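Local coordinates for protein uncharacterized peptidase Lmo0363 (Listeria monocytogenes, PDB 3L4E) that probably acts as a serine-type peptidase of the S51 (peptidase E-like) family, cutting peptide bonds by means of a serine-histidine charge relay, at residues S10-V15 and V46-K51; P16-F21 and G113-G118; A36-E41 and T90-Q95; I133-S138 and Q172-E177; F156-H161 and E191-R196. All coordinates share one frame; numbering follows the deposited sequence. Where two conformers were deposited one is given.

Interaction 1. Residues S10-V15 and V46-K51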
# COMPACT_ATOMS: atom_id res chain seq x y z
N SER A 10 8.04 -4.33 -0.75
CA SER A 10 8.76 -4.03 -1.98
C SER A 10 8.19 -4.89 -3.09
O SER A 10 8.56 -6.06 -3.23
CB SER A 10 10.25 -4.34 -1.78
OG SER A 10 10.98 -4.20 -2.99
N PHE A 11 7.27 -4.34 -3.87
CA PHE A 11 6.55 -5.15 -4.84
C PHE A 11 7.52 -5.82 -5.81
O PHE A 11 7.35 -6.98 -6.16
CB PHE A 11 5.48 -4.33 -5.59
CG PHE A 11 4.64 -5.17 -6.53
CD1 PHE A 11 3.61 -5.95 -6.04
CD2 PHE A 11 4.91 -5.19 -7.90
CE1 PHE A 11 2.84 -6.74 -6.88
CE2 PHE A 11 4.14 -5.97 -8.76
CZ PHE A 11 3.11 -6.76 -8.25
N LYS A 12 8.56 -5.10 -6.22
CA LYS A 12 9.49 -5.64 -7.20
C LYS A 12 10.25 -6.86 -6.68
O LYS A 12 10.79 -7.63 -7.46
CB LYS A 12 10.45 -4.56 -7.72
CG LYS A 12 11.40 -3.99 -6.68
CD LYS A 12 12.67 -4.80 -6.57
CE LYS A 12 13.71 -4.10 -5.70
NZ LYS A 12 15.01 -4.84 -5.67
N ASP A 13 10.26 -7.05 -5.36
CA ASP A 13 10.98 -8.17 -4.75
C ASP A 13 10.10 -9.40 -4.59
O ASP A 13 10.60 -10.49 -4.28
CB ASP A 13 11.55 -7.77 -3.39
CG ASP A 13 12.82 -6.94 -3.50
OD1 ASP A 13 13.51 -7.01 -4.54
OD2 ASP A 13 13.13 -6.23 -2.52
N VAL A 14 8.79 -9.26 -4.80
CA VAL A 14 7.88 -10.39 -4.58
C VAL A 14 6.89 -10.61 -5.72
O VAL A 14 5.79 -11.14 -5.51
CB VAL A 14 7.08 -10.23 -3.26
CG1 VAL A 14 8.00 -10.24 -2.05
CG2 VAL A 14 6.25 -8.93 -3.27
N VAL A 15 7.30 -10.26 -6.94
CA VAL A 15 6.43 -10.45 -8.09
C VAL A 15 5.89 -11.88 -8.21
O VAL A 15 4.69 -12.06 -8.44
CB VAL A 15 7.10 -9.98 -9.40
CG1 VAL A 15 6.22 -10.29 -10.61
CG2 VAL A 15 7.41 -8.48 -9.31
N VAL A 46 9.08 3.17 -7.23
CA VAL A 46 7.92 3.54 -8.03
C VAL A 46 8.00 2.95 -9.44
O VAL A 46 7.14 2.16 -9.85
CB VAL A 46 7.73 5.07 -8.12
CG1 VAL A 46 6.56 5.40 -9.03
CG2 VAL A 46 7.51 5.67 -6.72
N GLU A 47 9.04 3.29 -10.18
CA GLU A 47 9.18 2.73 -11.52
C GLU A 47 9.40 1.23 -11.50
O GLU A 47 8.92 0.52 -12.39
CB GLU A 47 10.29 3.44 -12.29
CG GLU A 47 9.84 4.78 -12.87
CD GLU A 47 8.60 4.66 -13.75
OE1 GLU A 47 8.55 3.73 -14.59
OE2 GLU A 47 7.68 5.49 -13.60
N ALA A 48 10.12 0.73 -10.49
CA ALA A 48 10.37 -0.70 -10.42
C ALA A 48 9.04 -1.45 -10.28
O ALA A 48 8.83 -2.49 -10.91
CB ALA A 48 11.31 -1.04 -9.27
N GLY A 49 8.14 -0.91 -9.47
CA GLY A 49 6.83 -1.52 -9.30
C GLY A 49 5.99 -1.40 -10.56
O GLY A 49 5.32 -2.35 -10.97
N LYS A 50 5.99 -0.22 -11.18
CA LYS A 50 5.21 -0.01 -12.40
C LYS A 50 5.65 -0.94 -13.53
O LYS A 50 4.82 -1.56 -14.20
CB LYS A 50 5.29 1.44 -12.86
CG LYS A 50 4.34 1.77 -13.99
CD LYS A 50 4.38 3.25 -14.34
CE LYS A 50 3.35 3.59 -15.40
NZ LYS A 50 3.29 5.05 -15.70
N LYS A 51 6.96 -1.03 -13.74
CA LYS A 51 7.49 -1.91 -14.78
C LYS A 51 7.21 -3.38 -14.47
O LYS A 51 6.99 -4.18 -15.39
CB LYS A 51 8.98 -1.65 -14.97
CG LYS A 51 9.29 -0.29 -15.57
CD LYS A 51 10.78 0.02 -15.44
CE LYS A 51 11.12 1.41 -15.97
NZ LYS A 51 12.55 1.77 -15.73
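The short 3-10 turn that links strand 4-8 to helix 15-21, at the C-terminal ends of the parallel strands in this alpha/beta sandwich, leans through F11 and K12 on A48 and G49 of helix 44-55. The backbones come close: K12 CA lies 5.3 Å from G49 CA, an approach helped by the lack of a side chain on the glycine. F11 is the buried member. G49 O approaches its ring obliquely, 4.2 Å from F11 CD2, a loose van der Waals contact. A large apolar side chain suits this place, packed between the sheet, where it meets F6 and Y84, and helices 44-55 and 15-21. The backbone N of F11 is held by E119, next to the putative nucleophile S120, so this turn borders the probable active site. K12 contributes only the aliphatic root of its chain, K12 CG standing 3.9 Å from A48 CB. Because CG sits between the backbone N and the carbonyl carbon (chi1 65°) and the chain bends at chi2 (87°), the ammonium leads away from the helix, leaving methylenes against the methyl. K12 NZ then forms a salt bridge with D13 OD1 at 2.9 Å, reaching it on the syn side, 28° out of the carboxylate plane.

Interaction 2. Residues P16-F21 and G113-G118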
# COMPACT_ATOMS: atom_id res chain seq x y z
N PRO A 16 6.74 -12.90 -8.03
CA PRO A 16 6.20 -14.27 -8.13
C PRO A 16 5.15 -14.59 -7.06
O PRO A 16 4.27 -15.39 -7.32
CB PRO A 16 7.44 -15.16 -7.95
CG PRO A 16 8.58 -14.31 -8.38
CD PRO A 16 8.21 -12.90 -7.94
N LEU A 17 5.24 -13.98 -5.88
CA LEU A 17 4.20 -14.20 -4.88
C LEU A 17 2.90 -13.58 -5.34
O LEU A 17 1.82 -14.13 -5.10
CB LEU A 17 4.61 -13.64 -3.51
CG LEU A 17 5.90 -14.25 -2.94
CD1 LEU A 17 6.14 -13.71 -1.53
CD2 LEU A 17 5.85 -15.78 -2.92
N PHE A 18 2.99 -12.44 -6.02
CA PHE A 18 1.79 -11.83 -6.57
C PHE A 18 1.12 -12.71 -7.64
O PHE A 18 -0.11 -12.86 -7.65
CB PHE A 18 2.03 -10.43 -7.13
CG PHE A 18 0.77 -9.77 -7.62
CD1 PHE A 18 -0.18 -9.31 -6.71
CD2 PHE A 18 0.51 -9.64 -8.97
CE1 PHE A 18 -1.35 -8.74 -7.14
CE2 PHE A 18 -0.65 -9.07 -9.41
CZ PHE A 18 -1.59 -8.61 -8.50
N THR A 19 1.91 -13.27 -8.55
CA THR A 19 1.34 -14.14 -9.58
C THR A 19 0.80 -15.44 -9.00
O THR A 19 -0.11 -16.04 -9.56
CB THR A 19 2.33 -14.43 -10.73
OG1 THR A 19 3.49 -15.09 -10.21
CG2 THR A 19 2.76 -13.14 -11.40
N GLU A 20 1.36 -15.89 -7.88
CA GLU A 20 0.76 -16.99 -7.13
C GLU A 20 -0.59 -16.56 -6.54
O GLU A 20 -1.55 -17.31 -6.56
CB GLU A 20 1.70 -17.47 -6.01
CG GLU A 20 1.11 -18.55 -5.13
CD GLU A 20 2.02 -18.91 -3.96
OE1 GLU A 20 3.24 -18.67 -4.06
OE2 GLU A 20 1.51 -19.45 -2.95
N PHE A 21 -0.64 -15.34 -6.03
CA PHE A 21 -1.86 -14.81 -5.39
C PHE A 21 -3.02 -14.63 -6.38
O PHE A 21 -4.16 -15.01 -6.09
CB PHE A 21 -1.52 -13.49 -4.70
CG PHE A 21 -2.65 -12.89 -3.91
CD1 PHE A 21 -3.15 -13.52 -2.79
CD2 PHE A 21 -3.18 -11.65 -4.27
CE1 PHE A 21 -4.18 -12.96 -2.05
CE2 PHE A 21 -4.21 -11.08 -3.53
CZ PHE A 21 -4.72 -11.73 -2.42
N GLY A 113 -15.12 -6.24 -3.75
CA GLY A 113 -14.30 -7.32 -4.26
C GLY A 113 -13.02 -6.92 -4.98
O GLY A 113 -12.26 -7.77 -5.44
N LYS A 114 -12.76 -5.62 -5.09
CA LYS A 114 -11.58 -5.15 -5.82
C LYS A 114 -10.28 -5.46 -5.07
O LYS A 114 -10.20 -5.26 -3.87
CB LYS A 114 -11.68 -3.65 -6.07
CG LYS A 114 -10.76 -3.13 -7.14
CD LYS A 114 -11.44 -2.00 -7.91
CE LYS A 114 -12.64 -2.51 -8.67
NZ LYS A 114 -13.33 -1.44 -9.44
N LEU A 115 -9.29 -5.97 -5.80
CA LEU A 115 -7.98 -6.28 -5.22
C LEU A 115 -7.18 -5.02 -4.92
O LEU A 115 -6.99 -4.17 -5.79
CB LEU A 115 -7.19 -7.18 -6.17
CG LEU A 115 -5.73 -7.45 -5.79
CD1 LEU A 115 -5.64 -8.16 -4.45
CD2 LEU A 115 -5.03 -8.27 -6.88
N TYR A 116 -6.71 -4.92 -3.68
CA TYR A 116 -5.86 -3.83 -3.22
C TYR A 116 -4.43 -4.32 -3.01
O TYR A 116 -4.21 -5.28 -2.26
CB TYR A 116 -6.42 -3.25 -1.91
CG TYR A 116 -5.59 -2.13 -1.31
CD1 TYR A 116 -5.84 -0.80 -1.64
CD2 TYR A 116 -4.57 -2.41 -0.40
CE1 TYR A 116 -5.08 0.22 -1.10
CE2 TYR A 116 -3.80 -1.38 0.15
CZ TYR A 116 -4.08 -0.07 -0.20
OH TYR A 116 -3.34 0.97 0.32
N ILE A 117 -3.49 -3.68 -3.69
CA ILE A 117 -2.07 -4.00 -3.53
C ILE A 117 -1.42 -2.84 -2.80
O ILE A 117 -1.44 -1.70 -3.28
CB ILE A 117 -1.37 -4.20 -4.88
CG1 ILE A 117 -2.06 -5.29 -5.71
CG2 ILE A 117 0.13 -4.50 -4.66
CD1 ILE A 117 -1.69 -5.23 -7.19
N GLY A 118 -0.88 -3.10 -1.62
CA GLY A 118 -0.28 -2.05 -0.82
C GLY A 118 1.19 -2.27 -0.56
O GLY A 118 1.56 -3.27 0.06
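F18 and F21, one helical turn apart, share the two methyl branches of L115. L115 CD2 sits at the edge of the F18 ring, 3.7 Å from F18 CE1, while L115 CD1 lies in the plane of the F21 ring, 3.4 Å from F21 CE2. A forked leucine suits a place where two rings must be met at once. I117 crosses F18 at about a right angle, and I117 CD1 comes to 3.5 Å from F18 CE1, oblique to the ring. Both phenylalanines have CG anti to the backbone N (chi1 -176°), which sends the rings from the helix onto the sheet. This is the helix-over-sheet layer of an alpha/beta sandwich: helix segment 16-21 runs nearly antiparallel (167°) to strand segment 115-118, with a closest approach of the axes of 12.3 Å. The strand leads into a probable nucleophile elbow that begins at G118. Farther out, F6 and F11 meet the F18 ring edge-to-face, and R196 makes a cation-pi contact with F21. Backbone bonds to strand 82-85 hold L115 and I117 in line.

Interaction 3. Residues A36-E41 and T90-Q95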
# COMPACT_ATOMS: atom_id res chain seq x y z
N ALA A 36 2.23 8.73 -2.22
CA ALA A 36 3.13 8.70 -1.06
C ALA A 36 4.55 9.08 -1.46
O ALA A 36 5.29 9.70 -0.69
CB ALA A 36 3.11 7.31 -0.42
N SER A 37 4.92 8.71 -2.68
CA SER A 37 6.29 8.89 -3.14
C SER A 37 6.60 10.32 -3.59
O SER A 37 7.77 10.67 -3.78
CB SER A 37 6.59 7.95 -4.30
OG SER A 37 6.01 8.43 -5.51
N THR A 38 5.57 11.14 -3.77
CA THR A 38 5.77 12.45 -4.40
C THR A 38 6.47 13.47 -3.50
O THR A 38 6.92 14.51 -3.97
CB THR A 38 4.45 13.04 -4.93
OG1 THR A 38 3.54 13.27 -3.84
CG2 THR A 38 3.81 12.10 -5.96
N VAL A 39 6.57 13.16 -2.21
CA VAL A 39 7.27 14.03 -1.27
C VAL A 39 8.59 13.39 -0.83
O VAL A 39 9.28 13.90 0.05
CB VAL A 39 6.41 14.35 -0.04
CG1 VAL A 39 5.18 15.16 -0.45
CG2 VAL A 39 6.00 13.06 0.68
N GLU A 40 8.94 12.27 -1.45
CA GLU A 40 10.15 11.54 -1.11
C GLU A 40 11.27 11.88 -2.08
O GLU A 40 11.01 12.19 -3.25
CB GLU A 40 9.90 10.04 -1.14
CG GLU A 40 8.83 9.58 -0.17
CD GLU A 40 9.26 9.74 1.27
OE1 GLU A 40 9.79 8.76 1.84
OE2 GLU A 40 9.09 10.85 1.83
N GLU A 41 12.50 11.77 -1.60
CA GLU A 41 13.66 12.18 -2.38
C GLU A 41 14.37 11.04 -3.11
O GLU A 41 15.13 11.29 -4.04
CB GLU A 41 14.63 12.94 -1.47
CG GLU A 41 13.98 14.20 -0.89
CD GLU A 41 14.91 15.03 -0.05
OE1 GLU A 41 15.36 14.54 1.00
OE2 GLU A 41 15.18 16.19 -0.44
N THR A 90 4.04 7.67 4.46
CA THR A 90 2.71 7.19 4.85
C THR A 90 1.80 8.33 5.30
O THR A 90 0.60 8.31 5.04
CB THR A 90 2.76 6.12 5.96
OG1 THR A 90 3.72 5.12 5.63
CG2 THR A 90 1.39 5.46 6.16
N PHE A 91 2.37 9.31 6.00
CA PHE A 91 1.55 10.41 6.51
C PHE A 91 1.00 11.29 5.39
O PHE A 91 -0.17 11.65 5.40
CB PHE A 91 2.31 11.22 7.56
CG PHE A 91 2.67 10.41 8.77
CD1 PHE A 91 1.79 10.30 9.83
CD2 PHE A 91 3.88 9.73 8.83
CE1 PHE A 91 2.12 9.54 10.94
CE2 PHE A 91 4.21 8.96 9.93
CZ PHE A 91 3.33 8.87 10.98
N PHE A 92 1.84 11.59 4.41
CA PHE A 92 1.36 12.38 3.27
C PHE A 92 0.28 11.62 2.50
O PHE A 92 -0.75 12.20 2.12
CB PHE A 92 2.51 12.76 2.34
CG PHE A 92 2.08 13.64 1.21
CD1 PHE A 92 1.71 14.96 1.45
CD2 PHE A 92 2.00 13.14 -0.08
CE1 PHE A 92 1.29 15.77 0.41
CE2 PHE A 92 1.59 13.95 -1.12
CZ PHE A 92 1.23 15.26 -0.87
N LEU A 93 0.51 10.33 2.28
CA LEU A 93 -0.48 9.47 1.64
C LEU A 93 -1.83 9.51 2.36
O LEU A 93 -2.87 9.76 1.75
CB LEU A 93 0.04 8.04 1.55
CG LEU A 93 -0.92 6.96 1.06
CD1 LEU A 93 -1.36 7.19 -0.39
CD2 LEU A 93 -0.27 5.58 1.22
N LEU A 94 -1.82 9.26 3.67
CA LEU A 94 -3.08 9.24 4.42
C LEU A 94 -3.73 10.62 4.41
O LEU A 94 -4.95 10.75 4.29
CB LEU A 94 -2.83 8.78 5.86
CG LEU A 94 -4.08 8.60 6.72
CD1 LEU A 94 -5.04 7.61 6.08
CD2 LEU A 94 -3.70 8.17 8.15
N GLN A 95 -2.91 11.65 4.54
CA GLN A 95 -3.40 13.02 4.50
C GLN A 95 -4.19 13.30 3.22
O GLN A 95 -5.28 13.84 3.27
CB GLN A 95 -2.23 14.00 4.61
CG GLN A 95 -2.64 15.45 4.48
CD GLN A 95 -1.46 16.36 4.61
OE1 GLN A 95 -1.03 16.66 5.71
NE2 GLN A 95 -0.90 16.78 3.47
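The ring contact between V39 and F92 is a CH-pi interaction. V39 CG1 stands over the centre of one face, 3.7 Å from the centroid of the F92 ring and only 5° off the ring normal, so one methyl touches all six ring carbons about equally. The second branch, V39 CG2, lies 3.9 Å from F92 CB and braces the base of the side chain. The extended first torsion of F92 (chi1 -176°) puts the ring face against V39. A beta-branched residue fits here, since its two methyls can straddle ring and stem. The apolar contact proper is A36 against L93: A36 CB to L93 CB is 3.7 Å, and with the CA atoms of these two residues 4.6 Å apart a side chain as small as alanine is apt. The segments are the loop after strand 29-33 and the first turns of helix 90-100, meeting at the C-terminal ends of the parallel strands in the alpha/beta sandwich; A36 and L93 both also touch A121, next to the putative nucleophile S120. The polar approach is T38 OG1, 3.4 Å from F92 CE2 and oblique to the ring; this hydroxyl is hydrogen-bonded to T35 O in its own loop. N89 lies just before the helix: its OD1 bonds F92 N, and its backbone bonds that of A36.

Interaction 4. Residues I133-S138 and Q172-E177. With SO4 (sulfate ion), chain C.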
# COMPACT_ATOMS: atom_id res chain seq x y z
N ILE A 133 4.46 4.28 12.63
CA ILE A 133 5.42 4.37 11.53
C ILE A 133 6.20 5.69 11.53
O ILE A 133 7.05 5.91 10.67
CB ILE A 133 4.73 4.12 10.15
CG1 ILE A 133 5.68 3.41 9.17
CG2 ILE A 133 4.18 5.41 9.56
CD1 ILE A 133 6.06 2.01 9.60
N GLN A 134 5.95 6.55 12.52
CA GLN A 134 6.53 7.89 12.53
C GLN A 134 8.06 7.98 12.64
O GLN A 134 8.64 9.01 12.30
CB GLN A 134 5.88 8.77 13.60
CG GLN A 134 6.10 8.30 15.02
CD GLN A 134 5.22 9.04 16.00
OE1 GLN A 134 4.35 8.44 16.63
NE2 GLN A 134 5.43 10.34 16.12
N THR A 135 8.71 6.92 13.12
CA THR A 135 10.17 6.92 13.14
C THR A 135 10.76 6.49 11.78
O THR A 135 11.96 6.64 11.55
CB THR A 135 10.77 6.05 14.28
OG1 THR A 135 10.25 4.71 14.20
CG2 THR A 135 10.43 6.64 15.65
N MSE A 136 9.93 5.98 10.89
CA MSE A 136 10.42 5.67 9.55
C MSE A 136 10.06 6.80 8.59
O MSE A 136 10.89 7.22 7.78
CB MSE A 136 9.85 4.35 9.03
CG MSE A 136 10.22 4.10 7.56
SE MSE A 136 9.54 2.42 6.84
CE MSE A 136 10.53 1.21 8.02
N ASP A 137 8.83 7.27 8.67
CA ASP A 137 8.37 8.32 7.77
C ASP A 137 8.13 9.60 8.55
O ASP A 137 7.40 9.59 9.54
CB ASP A 137 7.07 7.91 7.09
CG ASP A 137 7.22 6.71 6.18
OD1 ASP A 137 8.37 6.30 5.90
OD2 ASP A 137 6.17 6.19 5.74
N SER A 138 8.69 10.72 8.09
CA SER A 138 8.55 11.98 8.81
C SER A 138 7.17 12.63 8.70
O SER A 138 6.62 12.77 7.61
CB SER A 138 9.61 12.99 8.36
OG SER A 138 9.42 14.23 9.01
N GLN A 172 13.30 -2.55 14.64
CA GLN A 172 13.51 -3.18 15.93
C GLN A 172 12.89 -2.36 17.06
O GLN A 172 12.21 -2.89 17.94
CB GLN A 172 15.01 -3.34 16.20
CG GLN A 172 15.71 -4.36 15.31
CD GLN A 172 15.21 -5.77 15.54
OE1 GLN A 172 15.15 -6.58 14.62
NE2 GLN A 172 14.85 -6.07 16.78
N LYS A 173 13.12 -1.05 17.02
CA LYS A 173 12.62 -0.16 18.06
C LYS A 173 11.11 -0.00 18.01
O LYS A 173 10.47 0.26 19.03
CB LYS A 173 13.33 1.19 18.00
CG LYS A 173 14.79 1.11 18.43
CD LYS A 173 15.49 2.46 18.40
CE LYS A 173 16.90 2.34 18.96
NZ LYS A 173 17.63 3.64 18.90
N ILE A 174 10.53 -0.17 16.82
CA ILE A 174 9.09 -0.12 16.67
C ILE A 174 8.42 -1.33 17.31
O ILE A 174 7.44 -1.20 18.03
CB ILE A 174 8.67 0.00 15.19
CG1 ILE A 174 9.10 1.37 14.64
CG2 ILE A 174 7.17 -0.22 15.01
CD1 ILE A 174 8.68 1.63 13.22
N VAL A 175 8.97 -2.52 17.06
CA VAL A 175 8.44 -3.73 17.68
C VAL A 175 8.44 -3.60 19.20
O VAL A 175 7.44 -3.92 19.86
CB VAL A 175 9.26 -4.97 17.30
CG1 VAL A 175 8.93 -6.11 18.24
CG2 VAL A 175 8.98 -5.37 15.86
N THR A 176 9.55 -3.13 19.75
CA THR A 176 9.69 -2.99 21.20
C THR A 176 8.63 -2.04 21.76
O THR A 176 7.97 -2.34 22.75
CB THR A 176 11.08 -2.47 21.59
OG1 THR A 176 12.10 -3.22 20.91
CG2 THR A 176 11.29 -2.59 23.10
N GLU A 177 8.48 -0.89 21.11
CA GLU A 177 7.60 0.16 21.61
C GLU A 177 6.11 -0.14 21.41
O GLU A 177 5.28 0.26 22.22
CB GLU A 177 7.96 1.50 20.96
CG GLU A 177 7.02 2.64 21.33
CD GLU A 177 7.52 3.99 20.84
OE1 GLU A 177 8.50 4.01 20.06
OE2 GLU A 177 6.94 5.02 21.24
S SO4 C . 10.65 10.98 4.90
O1 SO4 C . 10.37 12.40 5.11
O2 SO4 C . 11.74 10.84 3.94
O3 SO4 C . 11.04 10.39 6.17
O4 SO4 C . 9.45 10.31 4.39
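T135 and I174 make the closest approach of this contact, and they make it at the exposed rim. Their side chains slide past each other in opposite directions, and T135 OG1 lies 3.6 Å from both CG1 and CD1 of I174, a van der Waals approach to the aliphatic chain. A chi1 of 55° turns the hydroxyl of T135, rather than its methyl, to the isoleucine. Threonine suits such a rim, since its small polar group can lie against an apolar neighbour and still border solvent. Inside, the fit is looser: I133 CD1 lies 4.5 Å from I174 CD1. L159 of strand 157-159 touches both residues, and branched aliphatic side chains suit a buried apolar site shared with this leucine. In the alpha/beta fold, loop 133-138, which comes after helix 121-124, packs here on helix 168-177, which follows strand 157-159; the I133 side chain is about 7 Å from that of H161, the putative charge-relay histidine. The loop is turned tightly at this point: I133 O accepts from M136 N (selenomethionine in the crystal) at 2.9 Å and also from D137 N. At the far end of the loop, S138 N donates to sulfate O3 at 3.1 Å (152° at the hydrogen), and N89 ND2 binds the same ion, which probably came from the crystallisation liquor.

Interaction 5. Residues F156-H161 and E191-R196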
# COMPACT_ATOMS: atom_id res chain seq x y z
N PHE A 156 -4.30 -5.78 12.42
CA PHE A 156 -2.86 -5.73 12.63
C PHE A 156 -2.16 -4.54 11.95
O PHE A 156 -2.70 -3.92 11.02
CB PHE A 156 -2.19 -7.06 12.25
CG PHE A 156 -2.36 -7.45 10.80
CD1 PHE A 156 -1.50 -6.97 9.82
CD2 PHE A 156 -3.37 -8.32 10.42
CE1 PHE A 156 -1.64 -7.34 8.50
CE2 PHE A 156 -3.52 -8.70 9.08
CZ PHE A 156 -2.66 -8.20 8.13
N SER A 157 -0.95 -4.24 12.44
CA SER A 157 -0.17 -3.10 11.96
C SER A 157 1.07 -3.55 11.21
O SER A 157 2.10 -3.89 11.81
CB SER A 157 0.23 -2.20 13.14
OG SER A 157 -0.92 -1.73 13.83
N THR A 158 0.99 -3.54 9.88
CA THR A 158 2.07 -4.05 9.05
C THR A 158 3.31 -3.19 9.19
O THR A 158 3.25 -1.97 9.10
CB THR A 158 1.64 -4.13 7.58
OG1 THR A 158 0.45 -4.92 7.48
CG2 THR A 158 2.74 -4.74 6.72
N LEU A 159 4.44 -3.85 9.41
CA LEU A 159 5.72 -3.16 9.58
C LEU A 159 6.67 -3.60 8.47
O LEU A 159 7.25 -4.68 8.53
CB LEU A 159 6.31 -3.47 10.95
CG LEU A 159 7.63 -2.76 11.28
CD1 LEU A 159 7.47 -1.25 11.21
CD2 LEU A 159 8.09 -3.19 12.66
N PRO A 160 6.82 -2.76 7.43
CA PRO A 160 7.59 -3.20 6.26
C PRO A 160 9.10 -3.02 6.44
O PRO A 160 9.55 -2.31 7.34
CB PRO A 160 7.08 -2.28 5.15
CG PRO A 160 6.72 -1.02 5.87
CD PRO A 160 6.23 -1.43 7.25
N HIS A 161 9.85 -3.69 5.57
CA HIS A 161 11.30 -3.72 5.63
C HIS A 161 11.82 -4.29 6.95
O HIS A 161 12.88 -3.90 7.41
CB HIS A 161 11.91 -2.33 5.39
CG HIS A 161 11.30 -1.57 4.25
ND1 HIS A 161 11.34 -2.01 2.95
CD2 HIS A 161 10.66 -0.37 4.22
CE1 HIS A 161 10.74 -1.13 2.16
NE2 HIS A 161 10.31 -0.13 2.91
N GLU A 191 8.94 -10.82 1.82
CA GLU A 191 7.69 -11.39 2.31
C GLU A 191 6.50 -10.61 1.78
O GLU A 191 6.58 -9.40 1.55
CB GLU A 191 7.65 -11.39 3.85
CG GLU A 191 8.40 -12.54 4.53
CD GLU A 191 8.40 -12.42 6.05
OE1 GLU A 191 8.43 -11.28 6.56
OE2 GLU A 191 8.38 -13.47 6.74
N ALA A 192 5.38 -11.30 1.60
CA ALA A 192 4.12 -10.65 1.27
C ALA A 192 3.04 -11.25 2.16
O ALA A 192 3.20 -12.37 2.65
CB ALA A 192 3.78 -10.82 -0.20
N ILE A 193 1.97 -10.49 2.38
CA ILE A 193 0.82 -11.00 3.13
C ILE A 193 -0.35 -11.14 2.16
O ILE A 193 -0.76 -10.16 1.52
CB ILE A 193 0.40 -10.08 4.30
CG1 ILE A 193 1.62 -9.64 5.12
CG2 ILE A 193 -0.62 -10.80 5.18
CD1 ILE A 193 1.31 -8.56 6.14
N PHE A 194 -0.84 -12.38 2.03
CA PHE A 194 -1.99 -12.70 1.20
C PHE A 194 -3.22 -12.59 2.09
O PHE A 194 -3.32 -13.30 3.10
CB PHE A 194 -1.94 -14.17 0.74
CG PHE A 194 -0.85 -14.50 -0.26
CD1 PHE A 194 0.16 -13.62 -0.58
CD2 PHE A 194 -0.85 -15.75 -0.87
CE1 PHE A 194 1.14 -13.97 -1.49
CE2 PHE A 194 0.12 -16.10 -1.78
CZ PHE A 194 1.12 -15.20 -2.09
N ILE A 195 -4.16 -11.74 1.70
CA ILE A 195 -5.40 -11.60 2.46
C ILE A 195 -6.62 -11.82 1.57
O ILE A 195 -6.86 -11.09 0.61
CB ILE A 195 -5.48 -10.23 3.17
CG1 ILE A 195 -4.35 -10.11 4.18
CG2 ILE A 195 -6.84 -10.08 3.85
CD1 ILE A 195 -4.00 -8.70 4.58
N ARG A 196 -7.37 -12.87 1.90
CA ARG A 196 -8.63 -13.19 1.24
C ARG A 196 -9.68 -13.37 2.33
O ARG A 196 -9.81 -14.44 2.93
CB ARG A 196 -8.50 -14.48 0.42
CG ARG A 196 -7.44 -14.42 -0.69
CD ARG A 196 -8.00 -13.80 -1.96
NE ARG A 196 -7.13 -14.01 -3.12
CZ ARG A 196 -7.16 -13.26 -4.22
NH1 ARG A 196 -8.02 -12.25 -4.30
NH2 ARG A 196 -6.34 -13.52 -5.24
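T158 O takes a hydrogen bond from the hydroxyl of Y132, while the side chain of the same threonine meets I193 tip to tip, with T158 OG1 4.0 Å and T158 CG2 4.1 Å from I193 CD1. I193 and I195 project from one side of strand 191-196, while F194 between them turns to the other side, toward helix 15-21. A chi1 of 61° brings the ring of F156 round to the isoleucines. I195 CD1 stands at the ring edge, near its plane and 3.8 Å from F156 CZ; I193 CD1 comes obliquely, 4.0 Å from F156 CE1. The small two-strand parallel sheet formed by 157-159 and 184-186 thus packs on the face of the main mixed sheet. Beyond this strand the chain reaches H161, the putative charge-relay histidine, whose ring stacks on F167 and whose ND1 is hydrogen-bonded to N189. Isoleucine suits its two places because the delta methyl of each reaches the phenyl ring, and apolar contact of this kind makes little demand on direction. The contact between the two segments therefore rests on apolar fit, while the carbonyl of T158 is satisfied separately by Y132.

In the fold
Interactions 1, 2 and 5 lie around one central mixed sheet, 12 to 16 Å apart between centres. Interactions 1 and 2 share the run of chain from the 3-10 turn into helix 15-21, and F11 packs on F18 and I117 between them. Interaction 5 reaches the same sheet as interaction 2, which it touches through F21 and F194. Interactions 3 and 4, centres about 17 Å apart, are joined by T90 and D137, while L159 links interaction 4 to interaction 5. Along the chain, interaction 1 crosses 2 and 3, and interaction 4 crosses 5. Interactions 1, 3, 4 and 5 come near S120 or hold H161 and probably border the catalytic site; interaction 2 belongs to the sheet-helix core.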